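Local coordinates for protein LBCATS-a (Synthetic construct, PDB 5EY5) that probably acts as the alpha chain of tryptophan synthase, splitting indole-3-glycerol phosphate into indole and glyceraldehyde 3-phosphate, and here holds sn-glycerol-3-phosphate, at residues A[77-82]-A[107-112]; A[84-89]-A[115-120]; A[173-178]-A[229-234]; A[58-63]-A[100-105]. All blocks are in the same frame, centred on the assembly; numbering follows the deposited sequence.

Contact 1: residues A[77-82]-A[107-112]; sequences TLDKVF and FRYGIE
The ring of Tyr109 receives the edge of the Phe82 ring on one face and, at its own rim, an oxygen of Asp79. The two rings form an offset edge-to-face pair, with centroids 5.9 Å apart and planes inclined at 65°, and Phe82 CE2 comes to 4.0 Å from Tyr109 CZ. In the plane of the tyrosine ring lies Asp79 OD1, which accepts the hydroxyl proton over 3.1 Å between Tyr109 OH and Asp79 OD1. The approach is on the syn side of the carboxylate, 23° out of its plane. Nearer the root of the ring, the methyl Leu78 CD1 rests 3.7 Å from Tyr109 CD1. Tyrosine suits the place because its ring lies against apolar Leu78 and Phe82, while its hydroxyl extends far enough to meet an exposed acid. Its CG stands anti to the backbone N (chi1 -166°), which directs the ring toward the first turn of helix 78-91. That turn is capped by Thr77, whose OG1 accepts from Lys80 N at 3.2 Å. Arg113 adds a cation-pi contact to Tyr109. Gly110, with positive phi, lets the chain turn from helix 103-109 into helix 111-121. Phe82 also meets Phe99 of strand 97-100, and Leu78 packs on Phe114, so the start of helix 78-91 packs on that barrel strand and on the two helices that follow it.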
loop_
_atom_site.group_PDB
_atom_site.type_symbol
_atom_site.label_atom_id
_atom_site.label_comp_id
_atom_site.label_asym_id
_atom_site.label_seq_id
_atom_site.Cartn_x
_atom_site.Cartn_y
_atom_site.Cartn_z
ATOM N N THR A 77 5.991 -42.432 14.105
ATOM C CA THR A 77 4.555 -42.480 13.851
ATOM C C THR A 77 3.882 -43.235 14.987
ATOM O O THR A 77 4.541 -43.911 15.780
ATOM C CB THR A 77 4.222 -43.178 12.527
ATOM O OG1 THR A 77 4.638 -44.547 12.604
ATOM C CG2 THR A 77 4.910 -42.486 11.339
ATOM N N LEU A 78 2.554 -43.111 15.061
ATOM C CA LEU A 78 1.793 -43.871 16.049
ATOM C C LEU A 78 2.079 -45.358 15.921
ATOM O O LEU A 78 2.426 -46.026 16.901
ATOM C CB LEU A 78 0.299 -43.600 15.891
ATOM C CG LEU A 78 -0.294 -42.556 16.821
ATOM C CD1 LEU A 78 -1.792 -42.459 16.606
ATOM C CD2 LEU A 78 0.035 -42.932 18.264
ATOM N N ASP A 79 1.960 -45.890 14.707
ATOM C CA ASP A 79 2.220 -47.310 14.485
ATOM C C ASP A 79 3.596 -47.732 14.985
ATOM O O ASP A 79 3.755 -48.854 15.478
ATOM C CB ASP A 79 2.079 -47.648 12.996
ATOM C CG ASP A 79 0.628 -47.770 12.556
ATOM O OD1 ASP A 79 -0.179 -48.347 13.318
ATOM O OD2 ASP A 79 0.297 -47.295 11.448
ATOM N N LYS A 80 4.598 -46.853 14.872
ATOM C CA LYS A 80 5.953 -47.208 15.296
ATOM C C LYS A 80 6.089 -47.208 16.820
ATOM O O LYS A 80 6.830 -48.019 17.382
ATOM C CB LYS A 80 6.967 -46.251 14.665
ATOM C CG LYS A 80 7.282 -46.556 13.199
ATOM C CD LYS A 80 8.087 -45.436 12.550
ATOM C CE LYS A 80 8.287 -45.678 11.066
ATOM N NZ LYS A 80 8.852 -44.481 10.374
ATOM N N VAL A 81 5.402 -46.304 17.507
ATOM C CA VAL A 81 5.458 -46.330 18.965
ATOM C C VAL A 81 4.707 -47.550 19.495
ATOM O O VAL A 81 5.150 -48.199 20.453
ATOM C CB VAL A 81 4.922 -45.006 19.542
ATOM C CG1 VAL A 81 5.227 -44.901 21.065
ATOM C CG2 VAL A 81 5.560 -43.829 18.795
ATOM N N PHE A 82 3.588 -47.911 18.848
ATOM C CA PHE A 82 2.890 -49.156 19.174
ATOM C C PHE A 82 3.813 -50.366 19.066
ATOM O O PHE A 82 3.819 -51.238 19.942
ATOM C CB PHE A 82 1.682 -49.330 18.255
ATOM C CG PHE A 82 0.476 -48.529 18.668
ATOM C CD1 PHE A 82 0.095 -48.456 19.998
ATOM C CD2 PHE A 82 -0.285 -47.865 17.722
ATOM C CE1 PHE A 82 -1.020 -47.724 20.372
ATOM C CE2 PHE A 82 -1.407 -47.136 18.096
ATOM C CZ PHE A 82 -1.768 -47.059 19.413
ATOM N N PHE A 107 -7.692 -38.853 16.332
ATOM C CA PHE A 107 -8.571 -38.637 15.199
ATOM C C PHE A 107 -7.667 -38.875 13.991
ATOM O O PHE A 107 -6.451 -38.866 14.127
ATOM C CB PHE A 107 -9.170 -37.232 15.280
ATOM C CG PHE A 107 -10.467 -37.062 14.544
ATOM C CD1 PHE A 107 -11.677 -37.167 15.216
ATOM C CD2 PHE A 107 -10.477 -36.792 13.200
ATOM C CE1 PHE A 107 -12.863 -37.001 14.551
ATOM C CE2 PHE A 107 -11.656 -36.628 12.528
ATOM C CZ PHE A 107 -12.857 -36.734 13.201
ATOM N N ARG A 108 -8.218 -39.233 12.860
ATOM C CA ARG A 108 -7.303 -39.550 11.759
ATOM C C ARG A 108 -6.847 -40.999 11.829
ATOM O O ARG A 108 -7.102 -41.756 10.894
ATOM C CB ARG A 108 -6.051 -38.648 11.743
ATOM C CG ARG A 108 -5.237 -38.747 10.438
ATOM C CD ARG A 108 -6.152 -38.431 9.293
ATOM N NE ARG A 108 -5.567 -38.701 7.978
ATOM C CZ ARG A 108 -5.702 -39.845 7.308
ATOM N NH1 ARG A 108 -6.381 -40.858 7.831
ATOM N NH2 ARG A 108 -5.143 -39.983 6.115
ATOM N N TYR A 109 -6.154 -41.393 12.913
ATOM C CA TYR A 109 -5.899 -42.817 13.115
ATOM C C TYR A 109 -7.209 -43.582 13.128
ATOM O O TYR A 109 -7.329 -44.639 12.498
ATOM C CB TYR A 109 -5.135 -43.078 14.422
ATOM C CG TYR A 109 -4.554 -44.493 14.513
ATOM C CD1 TYR A 109 -3.234 -44.749 14.138
ATOM C CD2 TYR A 109 -5.325 -45.565 14.958
ATOM C CE1 TYR A 109 -2.683 -46.025 14.215
ATOM C CE2 TYR A 109 -4.782 -46.853 15.041
ATOM C CZ TYR A 109 -3.458 -47.072 14.670
ATOM O OH TYR A 109 -2.912 -48.340 14.713
ATOM N N GLY A 110 -8.215 -43.033 13.808
ATOM C CA GLY A 110 -9.502 -43.676 13.965
ATOM C C GLY A 110 -9.666 -43.919 15.447
ATOM O O GLY A 110 -8.847 -44.623 16.038
ATOM N N ILE A 111 -10.690 -43.322 16.063
ATOM C CA ILE A 111 -10.757 -43.277 17.525
ATOM C C ILE A 111 -10.820 -44.687 18.104
ATOM O O ILE A 111 -9.991 -45.081 18.938
ATOM C CB ILE A 111 -11.965 -42.438 17.979
ATOM C CG1 ILE A 111 -11.751 -40.962 17.633
ATOM C CG2 ILE A 111 -12.199 -42.606 19.450
ATOM C CD1 ILE A 111 -12.960 -40.100 17.931
ATOM N N GLU A 112 -11.821 -45.459 17.683
ATOM C CA GLU A 112 -11.969 -46.811 18.210
ATOM C C GLU A 112 -10.801 -47.686 17.779
ATOM O O GLU A 112 -10.293 -48.494 18.567
ATOM C CB GLU A 112 -13.302 -47.404 17.755
ATOM C CG GLU A 112 -13.598 -47.204 16.273
ATOM C CD GLU A 112 -13.324 -48.447 15.442
ATOM O OE1 GLU A 112 -13.418 -48.368 14.197
ATOM O OE2 GLU A 112 -13.017 -49.506 16.033
#

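Contact 2: residues A[84-89]-A[115-120]; sequences MVRELR and VKECAE
Arg86 NH1 and Glu117 OE1 form the one polar bond across this pair of helical segments, a salt bridge 3.4 Å long whose hydrogen bond is weak. The N-H...acceptor angle of 134° is well short of straight. OE1 comes in at the edge of the guanidinium, near its plane, but the carboxylate plane is turned 45° from it, so the ions do not lie flat against each other as in a bidentate pair; the other oxygen, Glu117 OE2, stays 4.0 Å from Arg86 NH1. The side chains cross at about a right angle. Both are long and bent: Arg86 folds at its third torsion, and Glu117 folds at its second (chi2 82°), which swings the carboxylate toward the arginine although its CB does not lead that way. Long, flexible residues suit this place because the helices keep their distance here, with Arg86 CA and Glu120 CA, the nearest pair of alpha carbons, 8.6 Å apart. The long, bent bond, at a partly exposed place, probably makes the attraction modest. Glu117 also packs on Phe82: its methylenes lie against the buried Phe82 ring while the carboxylate turns to Arg86. A turn further on, Arg89 forms a salt bridge with Asp124. On the inner side Val85 and Cys118 both pack on Val123. A surface ion pair, with Val123 filling in beneath, links two neighbouring outer helices of a TIM barrel, one before and one after strand 97-100.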
loop_
_atom_site.group_PDB
_atom_site.type_symbol
_atom_site.label_atom_id
_atom_site.label_comp_id
_atom_site.label_asym_id
_atom_site.label_seq_id
_atom_site.Cartn_x
_atom_site.Cartn_y
_atom_site.Cartn_z
ATOM N N MET A 84 7.037 -50.397 19.275
ATOM C CA MET A 84 7.992 -50.301 20.372
ATOM C C MET A 84 7.362 -50.753 21.683
ATOM O O MET A 84 7.990 -51.480 22.461
ATOM C CB MET A 84 8.516 -48.868 20.490
ATOM C CG MET A 84 9.757 -48.738 21.358
ATOM S SD MET A 84 9.669 -47.273 22.396
ATOM C CE MET A 84 8.508 -47.862 23.620
ATOM N N VAL A 85 6.114 -50.346 21.944
ATOM C CA VAL A 85 5.434 -50.814 23.154
ATOM C C VAL A 85 5.263 -52.328 23.128
ATOM O O VAL A 85 5.369 -52.998 24.166
ATOM C CB VAL A 85 4.083 -50.080 23.332
ATOM C CG1 VAL A 85 3.312 -50.636 24.535
ATOM C CG2 VAL A 85 4.324 -48.602 23.504
ATOM N N ARG A 86 5.048 -52.907 21.947
ATOM C CA ARG A 86 4.924 -54.360 21.896
ATOM C C ARG A 86 6.268 -55.038 22.127
ATOM O O ARG A 86 6.338 -56.062 22.813
ATOM C CB ARG A 86 4.299 -54.799 20.571
ATOM C CG ARG A 86 2.796 -54.528 20.515
ATOM C CD ARG A 86 2.111 -55.261 19.368
ATOM N NE ARG A 86 2.711 -54.944 18.074
ATOM C CZ ARG A 86 2.349 -53.920 17.303
ATOM N NH1 ARG A 86 1.376 -53.100 17.690
ATOM N NH2 ARG A 86 2.959 -53.717 16.140
ATOM N N GLU A 87 7.352 -54.478 21.588
ATOM C CA GLU A 87 8.667 -54.992 21.956
ATOM C C GLU A 87 8.876 -54.867 23.456
ATOM O O GLU A 87 9.382 -55.790 24.102
ATOM C CB GLU A 87 9.777 -54.261 21.196
ATOM C CG GLU A 87 9.552 -54.169 19.702
ATOM C CD GLU A 87 9.085 -55.485 19.106
ATOM O OE1 GLU A 87 9.872 -56.458 19.107
ATOM O OE2 GLU A 87 7.922 -55.547 18.647
ATOM N N LEU A 88 8.470 -53.738 24.032
ATOM C CA LEU A 88 8.525 -53.597 25.482
ATOM C C LEU A 88 7.784 -54.734 26.172
ATOM O O LEU A 88 8.330 -55.404 27.053
ATOM C CB LEU A 88 7.934 -52.257 25.892
ATOM C CG LEU A 88 8.908 -51.322 26.593
ATOM C CD1 LEU A 88 8.248 -49.961 26.793
ATOM C CD2 LEU A 88 9.388 -51.926 27.923
ATOM N N ARG A 89 6.531 -54.966 25.780
ATOM C CA ARG A 89 5.706 -55.940 26.479
ATOM C C ARG A 89 6.241 -57.350 26.350
ATOM O O ARG A 89 5.886 -58.208 27.162
ATOM C CB ARG A 89 4.266 -55.892 25.967
ATOM C CG ARG A 89 3.533 -54.611 26.312
ATOM C CD ARG A 89 3.586 -54.339 27.801
ATOM N NE ARG A 89 2.841 -53.134 28.181
ATOM C CZ ARG A 89 3.016 -52.502 29.339
ATOM N NH1 ARG A 89 3.927 -52.957 30.193
ATOM N NH2 ARG A 89 2.306 -51.413 29.638
ATOM N N VAL A 115 -7.895 -46.846 20.265
ATOM C CA VAL A 115 -8.047 -47.449 21.586
ATOM C C VAL A 115 -7.914 -48.966 21.504
ATOM O O VAL A 115 -7.351 -49.603 22.404
ATOM C CB VAL A 115 -9.391 -47.025 22.212
ATOM C CG1 VAL A 115 -9.477 -47.497 23.652
ATOM C CG2 VAL A 115 -9.547 -45.516 22.136
ATOM N N LYS A 116 -8.438 -49.575 20.436
ATOM C CA LYS A 116 -8.267 -51.018 20.272
ATOM C C LYS A 116 -6.788 -51.383 20.160
ATOM O O LYS A 116 -6.323 -52.334 20.799
ATOM C CB LYS A 116 -9.041 -51.513 19.048
ATOM C CG LYS A 116 -9.068 -53.031 18.900
ATOM C CD LYS A 116 -9.601 -53.468 17.537
ATOM C CE LYS A 116 -9.577 -54.986 17.394
ATOM N NZ LYS A 116 -9.965 -55.442 16.027
ATOM N N GLU A 117 -6.031 -50.637 19.356
ATOM C CA GLU A 117 -4.600 -50.895 19.259
ATOM C C GLU A 117 -3.893 -50.618 20.584
ATOM O O GLU A 117 -2.910 -51.297 20.913
ATOM C CB GLU A 117 -3.983 -50.058 18.141
ATOM C CG GLU A 117 -2.478 -50.187 18.034
ATOM C CD GLU A 117 -2.040 -51.431 17.271
ATOM O OE1 GLU A 117 -1.199 -51.299 16.356
ATOM O OE2 GLU A 117 -2.538 -52.535 17.582
ATOM N N CYS A 118 -4.374 -49.640 21.358
ATOM C CA CYS A 118 -3.815 -49.428 22.690
ATOM C C CYS A 118 -3.936 -50.684 23.532
ATOM O O CYS A 118 -2.963 -51.122 24.157
ATOM C CB CYS A 118 -4.512 -48.262 23.393
ATOM S SG CYS A 118 -3.915 -46.652 22.885
ATOM N N ALA A 119 -5.133 -51.278 23.562
ATOM C CA ALA A 119 -5.366 -52.438 24.410
ATOM C C ALA A 119 -4.567 -53.639 23.936
ATOM O O ALA A 119 -4.102 -54.435 24.756
ATOM C CB ALA A 119 -6.858 -52.772 24.455
ATOM N N GLU A 120 -4.373 -53.777 22.628
ATOM C CA GLU A 120 -3.662 -54.953 22.142
ATOM C C GLU A 120 -2.154 -54.797 22.299
ATOM O O GLU A 120 -1.451 -55.775 22.577
ATOM C CB GLU A 120 -4.031 -55.232 20.683
ATOM C CG GLU A 120 -5.526 -55.302 20.439
ATOM C CD GLU A 120 -5.865 -55.888 19.086
ATOM O OE1 GLU A 120 -6.423 -57.005 19.043
ATOM O OE2 GLU A 120 -5.562 -55.235 18.067
#

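Contact 3: residues A[173-178]-A[229-234]; sequences FVYCVS and GVIVGS. With G3P (sn-glycerol-3-phosphate), chain E.
The sn-glycerol-3-phosphate pocket at the mouth of the barrel is lined here by Tyr175 and Ile231, whose side chains meet inside the barrel from strands separated by strand 208-211. The methyl Ile231 CD1 sits almost exactly over the centre of the Tyr175 ring, a CH-pi contact 3.4 Å from the centroid and 8° off the ring normal. Phe173 CE1 backs the same methyl at 4.2 Å. The tyrosine ring swings to the side opposite its own amide nitrogen (chi1 -167°), which carries the hydroxyl to the ligand, and Tyr175 OH donates to G3P O1 at 2.8 Å in the plane of the ring. A leucine at this place would probably leave Ile231 CD1 without its flat seat and G3P O1 without the hydroxyl. Phosphate is held farther along: Gly233 N reaches G3P O3P at 3.0 Å, while G3P O4P is gripped by Ser234 N at 2.6 Å and by Ser234 OG at 2.7 Å. Gly233 suits its place since a beta carbon would run into G3P C2. The N-terminal end of helix 234-241 probably favours the anionic phosphate through its dipole. Gly184 N and Gly213 N also hydrogen-bond to the ligand, and such backbone amides after barrel strands make a phosphate site familiar in TIM barrels.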
loop_
_atom_site.group_PDB
_atom_site.type_symbol
_atom_site.label_atom_id
_atom_site.label_comp_id
_atom_site.label_asym_id
_atom_site.label_seq_id
_atom_site.Cartn_x
_atom_site.Cartn_y
_atom_site.Cartn_z
ATOM N N PHE A 173 -5.698 -41.697 36.779
ATOM C CA PHE A 173 -5.433 -40.688 37.787
ATOM C C PHE A 173 -5.927 -39.352 37.258
ATOM O O PHE A 173 -6.355 -39.231 36.108
ATOM C CB PHE A 173 -3.950 -40.654 38.192
ATOM C CG PHE A 173 -2.978 -40.462 37.048
ATOM C CD1 PHE A 173 -2.449 -39.208 36.775
ATOM C CD2 PHE A 173 -2.555 -41.538 36.279
ATOM C CE1 PHE A 173 -1.537 -39.024 35.743
ATOM C CE2 PHE A 173 -1.638 -41.359 35.252
ATOM C CZ PHE A 173 -1.125 -40.099 34.988
ATOM N N VAL A 174 -5.917 -38.364 38.132
ATOM C CA VAL A 174 -6.150 -36.984 37.738
ATOM C C VAL A 174 -4.800 -36.293 37.637
ATOM O O VAL A 174 -3.977 -36.354 38.564
ATOM C CB VAL A 174 -7.071 -36.251 38.728
ATOM C CG1 VAL A 174 -7.208 -34.788 38.316
ATOM C CG2 VAL A 174 -8.426 -36.922 38.767
ATOM N N TYR A 175 -4.581 -35.632 36.522
ATOM C CA TYR A 175 -3.356 -34.889 36.277
ATOM C C TYR A 175 -3.585 -33.449 36.731
ATOM O O TYR A 175 -4.376 -32.721 36.128
ATOM C CB TYR A 175 -3.008 -34.991 34.799
ATOM C CG TYR A 175 -1.619 -34.537 34.403
ATOM C CD1 TYR A 175 -0.965 -35.120 33.324
ATOM C CD2 TYR A 175 -0.989 -33.494 35.064
ATOM C CE1 TYR A 175 0.289 -34.691 32.941
ATOM C CE2 TYR A 175 0.254 -33.061 34.694
ATOM C CZ TYR A 175 0.893 -33.657 33.636
ATOM O OH TYR A 175 2.141 -33.205 33.285
ATOM N N CYS A 176 -2.911 -33.046 37.805
ATOM C CA CYS A 176 -3.038 -31.698 38.362
ATOM C C CYS A 176 -1.933 -30.834 37.761
ATOM O O CYS A 176 -0.743 -31.094 37.971
ATOM C CB CYS A 176 -2.980 -31.754 39.894
ATOM S SG CYS A 176 -2.954 -30.191 40.807
ATOM N N VAL A 177 -2.323 -29.836 36.974
ATOM C CA VAL A 177 -1.367 -28.941 36.328
ATOM C C VAL A 177 -0.921 -27.893 37.336
ATOM O O VAL A 177 -1.732 -27.101 37.830
ATOM C CB VAL A 177 -1.980 -28.285 35.086
ATOM C CG1 VAL A 177 -0.943 -27.447 34.355
ATOM C CG2 VAL A 177 -2.575 -29.341 34.199
ATOM N N SER A 178 0.368 -27.897 37.663
ATOM C CA SER A 178 0.840 -27.035 38.735
ATOM C C SER A 178 0.759 -25.557 38.374
ATOM O O SER A 178 0.720 -24.715 39.278
ATOM C CB SER A 178 2.275 -27.393 39.112
ATOM O OG SER A 178 3.165 -26.977 38.091
ATOM N N GLY A 229 1.463 -38.646 43.332
ATOM C CA GLY A 229 2.504 -38.893 42.352
ATOM C C GLY A 229 3.044 -37.598 41.791
ATOM O O GLY A 229 2.438 -36.531 41.935
ATOM N N VAL A 230 4.213 -37.704 41.162
ATOM C CA VAL A 230 4.951 -36.557 40.654
ATOM C C VAL A 230 5.305 -36.846 39.211
ATOM O O VAL A 230 5.922 -37.878 38.923
ATOM C CB VAL A 230 6.237 -36.311 41.463
ATOM C CG1 VAL A 230 6.966 -35.090 40.929
ATOM C CG2 VAL A 230 5.923 -36.173 42.943
ATOM N N ILE A 231 4.953 -35.934 38.309
ATOM C CA ILE A 231 5.262 -36.085 36.892
ATOM C C ILE A 231 6.393 -35.135 36.536
ATOM O O ILE A 231 6.328 -33.941 36.847
ATOM C CB ILE A 231 4.039 -35.807 36.010
ATOM C CG1 ILE A 231 2.864 -36.700 36.427
ATOM C CG2 ILE A 231 4.421 -35.985 34.550
ATOM C CD1 ILE A 231 1.519 -36.212 35.960
ATOM N N VAL A 232 7.405 -35.661 35.852
ATOM C CA VAL A 232 8.559 -34.895 35.399
ATOM C C VAL A 232 8.809 -35.206 33.930
ATOM O O VAL A 232 9.077 -36.359 33.581
ATOM C CB VAL A 232 9.824 -35.234 36.193
ATOM C CG1 VAL A 232 10.995 -34.441 35.620
ATOM C CG2 VAL A 232 9.624 -34.994 37.684
ATOM N N GLY A 233 8.813 -34.173 33.092
ATOM C CA GLY A 233 9.057 -34.376 31.685
ATOM C C GLY A 233 10.187 -33.513 31.173
ATOM O O GLY A 233 11.278 -34.023 30.868
ATOM N N SER A 234 9.941 -32.201 31.092
ATOM C CA SER A 234 10.923 -31.316 30.473
ATOM C C SER A 234 12.323 -31.539 31.035
ATOM O O SER A 234 13.301 -31.592 30.281
ATOM C CB SER A 234 10.497 -29.861 30.644
ATOM O OG SER A 234 9.516 -29.537 29.670
HETATM O O1 G3P E . 3.402 -34.938 31.555
HETATM C C1 G3P E . 3.746 -33.828 30.781
HETATM C C2 G3P E . 5.153 -33.348 31.121
HETATM O O2 G3P E . 5.567 -32.521 30.071
HETATM C C3 G3P E . 5.199 -32.615 32.479
HETATM O O1P G3P E . 5.444 -31.236 32.338
HETATM O O4P G3P E . 7.644 -30.971 31.056
HETATM O O2P G3P E . 7.042 -29.184 32.715
HETATM O O3P G3P E . 7.725 -31.381 33.528
HETATM P P G3P E . 6.999 -30.676 32.407
#

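Contact 4: residues A[58-63]-A[100-105]; sequences LADGPT and LTYYNP
Ahead of Tyr102, which meets Leu58, Ala59 and Asp60, the chain leaves its barrel strand at Leu100, a residue that lines the ligand pocket. Thr101 follows, and its OG1 donates to Tyr102 O at 2.8 Å, on a lone pair in the carbonyl plane. Tyr102 then makes the whole contact. Its CG is anti to the carbonyl carbon (chi1 -68°), and the ring reaches across to the 58-60 loop with its hydroxyl foremost. There Tyr102 OH accepts a hydrogen bond from Ala59 N at 3.0 Å and gives its own proton to Asp60 OD2 at 2.6 Å, both partners lying near the ring plane. The carboxylate is met from above its plane, 52° out of it. Beside the hydroxyl end, Leu58 N lies 3.4 Å from Tyr102 CE2, and Ala59 CB is 3.4 Å from Tyr102 OH, so a small residue at Ala59 suits the close fit. The Tyr102 ring also meets that of Phe54. With a phenylalanine in its place, Ala59 N and Asp60 OD2 would probably each lose a partner, and the carboxylate would be freer to turn. Farther along, Asn104 hydrogen-bonds to another chain of the assembly, probably the beta subunit. Asp60 OD1 is hydrogen-bonded to Thr183 OG1, and the aspartate side chain lies about 5 Å from the bound glycerol phosphate. A phenol that both accepts and donates thus ties Ala59 N to an aspartate held at both oxygens, which probably fixes that acid beside the pocket.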
loop_
_atom_site.group_PDB
_atom_site.type_symbol
_atom_site.label_atom_id
_atom_site.label_comp_id
_atom_site.label_asym_id
_atom_site.label_seq_id
_atom_site.Cartn_x
_atom_site.Cartn_y
_atom_site.Cartn_z
ATOM N N LEU A 58 0.070 -27.633 21.117
ATOM C CA LEU A 58 -0.434 -26.386 21.695
ATOM C C LEU A 58 -0.073 -26.211 23.169
ATOM O O LEU A 58 0.004 -25.071 23.650
ATOM C CB LEU A 58 -1.956 -26.354 21.520
ATOM C CG LEU A 58 -2.878 -25.156 21.704
ATOM C CD1 LEU A 58 -2.589 -24.075 20.673
ATOM C CD2 LEU A 58 -4.329 -25.624 21.595
ATOM N N ALA A 59 0.147 -27.308 23.897
ATOM C CA ALA A 59 0.267 -27.277 25.349
ATOM C C ALA A 59 1.701 -27.453 25.845
ATOM O O ALA A 59 1.913 -27.554 27.059
ATOM C CB ALA A 59 -0.631 -28.353 25.970
ATOM N N ASP A 60 2.694 -27.469 24.956
ATOM C CA ASP A 60 4.065 -27.765 25.348
ATOM C C ASP A 60 4.977 -26.545 25.247
ATOM O O ASP A 60 4.851 -25.731 24.324
ATOM C CB ASP A 60 4.613 -28.909 24.508
ATOM C CG ASP A 60 4.049 -30.241 24.941
ATOM O OD1 ASP A 60 4.345 -30.639 26.088
ATOM O OD2 ASP A 60 3.304 -30.875 24.163
ATOM N N GLY A 61 5.883 -26.412 26.233
ATOM C CA GLY A 61 6.915 -25.411 26.186
ATOM C C GLY A 61 8.015 -25.782 25.200
ATOM O O GLY A 61 7.972 -26.837 24.551
ATOM N N PRO A 62 9.023 -24.915 25.091
ATOM C CA PRO A 62 10.040 -25.096 24.038
ATOM C C PRO A 62 10.784 -26.424 24.104
ATOM O O PRO A 62 11.063 -27.019 23.062
ATOM C CB PRO A 62 10.990 -23.910 24.270
ATOM C CG PRO A 62 10.173 -22.905 25.034
ATOM C CD PRO A 62 9.255 -23.701 25.893
ATOM N N THR A 63 11.142 -26.888 25.300
ATOM C CA THR A 63 11.872 -28.147 25.434
ATOM C C THR A 63 11.158 -29.289 24.736
ATOM O O THR A 63 11.744 -30.012 23.919
ATOM C CB THR A 63 12.036 -28.480 26.911
ATOM O OG1 THR A 63 12.680 -27.381 27.562
ATOM C CG2 THR A 63 12.862 -29.749 27.076
ATOM N N LEU A 100 0.756 -39.886 25.790
ATOM C CA LEU A 100 0.327 -38.496 25.833
ATOM C C LEU A 100 0.314 -38.033 24.389
ATOM O O LEU A 100 1.357 -38.011 23.722
ATOM C CB LEU A 100 1.249 -37.649 26.718
ATOM C CG LEU A 100 0.868 -36.191 26.993
ATOM C CD1 LEU A 100 1.535 -35.714 28.287
ATOM C CD2 LEU A 100 1.244 -35.289 25.810
ATOM N N THR A 101 -0.873 -37.759 23.869
ATOM C CA THR A 101 -0.974 -37.457 22.452
ATOM C C THR A 101 -2.016 -36.374 22.270
ATOM O O THR A 101 -3.034 -36.380 22.955
ATOM C CB THR A 101 -1.342 -38.702 21.619
ATOM O OG1 THR A 101 -1.538 -38.331 20.244
ATOM C CG2 THR A 101 -2.604 -39.378 22.138
ATOM N N TYR A 102 -1.736 -35.424 21.381
ATOM C CA TYR A 102 -2.783 -34.525 20.931
ATOM C C TYR A 102 -3.836 -35.307 20.160
ATOM O O TYR A 102 -3.630 -36.456 19.771
ATOM C CB TYR A 102 -2.175 -33.395 20.107
ATOM C CG TYR A 102 -1.343 -32.518 21.007
ATOM C CD1 TYR A 102 -0.054 -32.883 21.357
ATOM C CD2 TYR A 102 -1.878 -31.369 21.568
ATOM C CE1 TYR A 102 0.698 -32.099 22.214
ATOM C CE2 TYR A 102 -1.136 -30.579 22.423
ATOM C CZ TYR A 102 0.153 -30.950 22.741
ATOM O OH TYR A 102 0.894 -30.164 23.582
ATOM N N TYR A 103 -4.990 -34.662 19.955
ATOM C CA TYR A 103 -6.173 -35.367 19.500
ATOM C C TYR A 103 -6.142 -35.669 18.009
ATOM O O TYR A 103 -6.625 -36.720 17.581
ATOM C CB TYR A 103 -7.415 -34.539 19.825
ATOM C CG TYR A 103 -8.682 -35.302 19.631
ATOM C CD1 TYR A 103 -8.853 -36.538 20.231
ATOM C CD2 TYR A 103 -9.718 -34.795 18.852
ATOM C CE1 TYR A 103 -10.008 -37.248 20.064
ATOM C CE2 TYR A 103 -10.887 -35.508 18.680
ATOM C CZ TYR A 103 -11.021 -36.733 19.297
ATOM O OH TYR A 103 -12.176 -37.460 19.153
ATOM N N ASN A 104 -5.629 -34.760 17.186
ATOM C CA ASN A 104 -5.718 -35.015 15.756
ATOM C C ASN A 104 -4.983 -36.270 15.300
ATOM O O ASN A 104 -5.450 -36.894 14.333
ATOM C CB ASN A 104 -5.227 -33.824 14.934
ATOM C CG ASN A 104 -5.707 -33.917 13.523
ATOM O OD1 ASN A 104 -6.904 -33.938 13.296
ATOM N ND2 ASN A 104 -4.793 -34.008 12.561
ATOM N N PRO A 105 -3.830 -36.660 15.858
ATOM C CA PRO A 105 -3.278 -37.970 15.459
ATOM C C PRO A 105 -4.203 -39.123 15.812
ATOM O O PRO A 105 -4.331 -40.077 15.039
ATOM C CB PRO A 105 -1.948 -38.039 16.228
ATOM C CG PRO A 105 -1.530 -36.623 16.310
ATOM C CD PRO A 105 -2.832 -35.853 16.575
#

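From the N terminus the chain opens contact 4 at 58-63, after the second barrel strand, then contact 1 at 77-82 and contact 2 at 84-89, both on helix 78-91. Past strand 97-100 they close in the same order, at 100-105, 107-112 and 115-120, so the three cross one another and none nests. Together they tie the loop after the second strand, and helix 78-91, to the end of the third strand and its following helices. Contacts 1 and 2 touch through Phe82 and Glu117, contacts 1 and 4 through Leu78 and Pro105. Contact 3 opens and closes later, between the sixth and eighth strands, and meets contact 4 where Ser234 packs on Thr63, about 15 Å between centres.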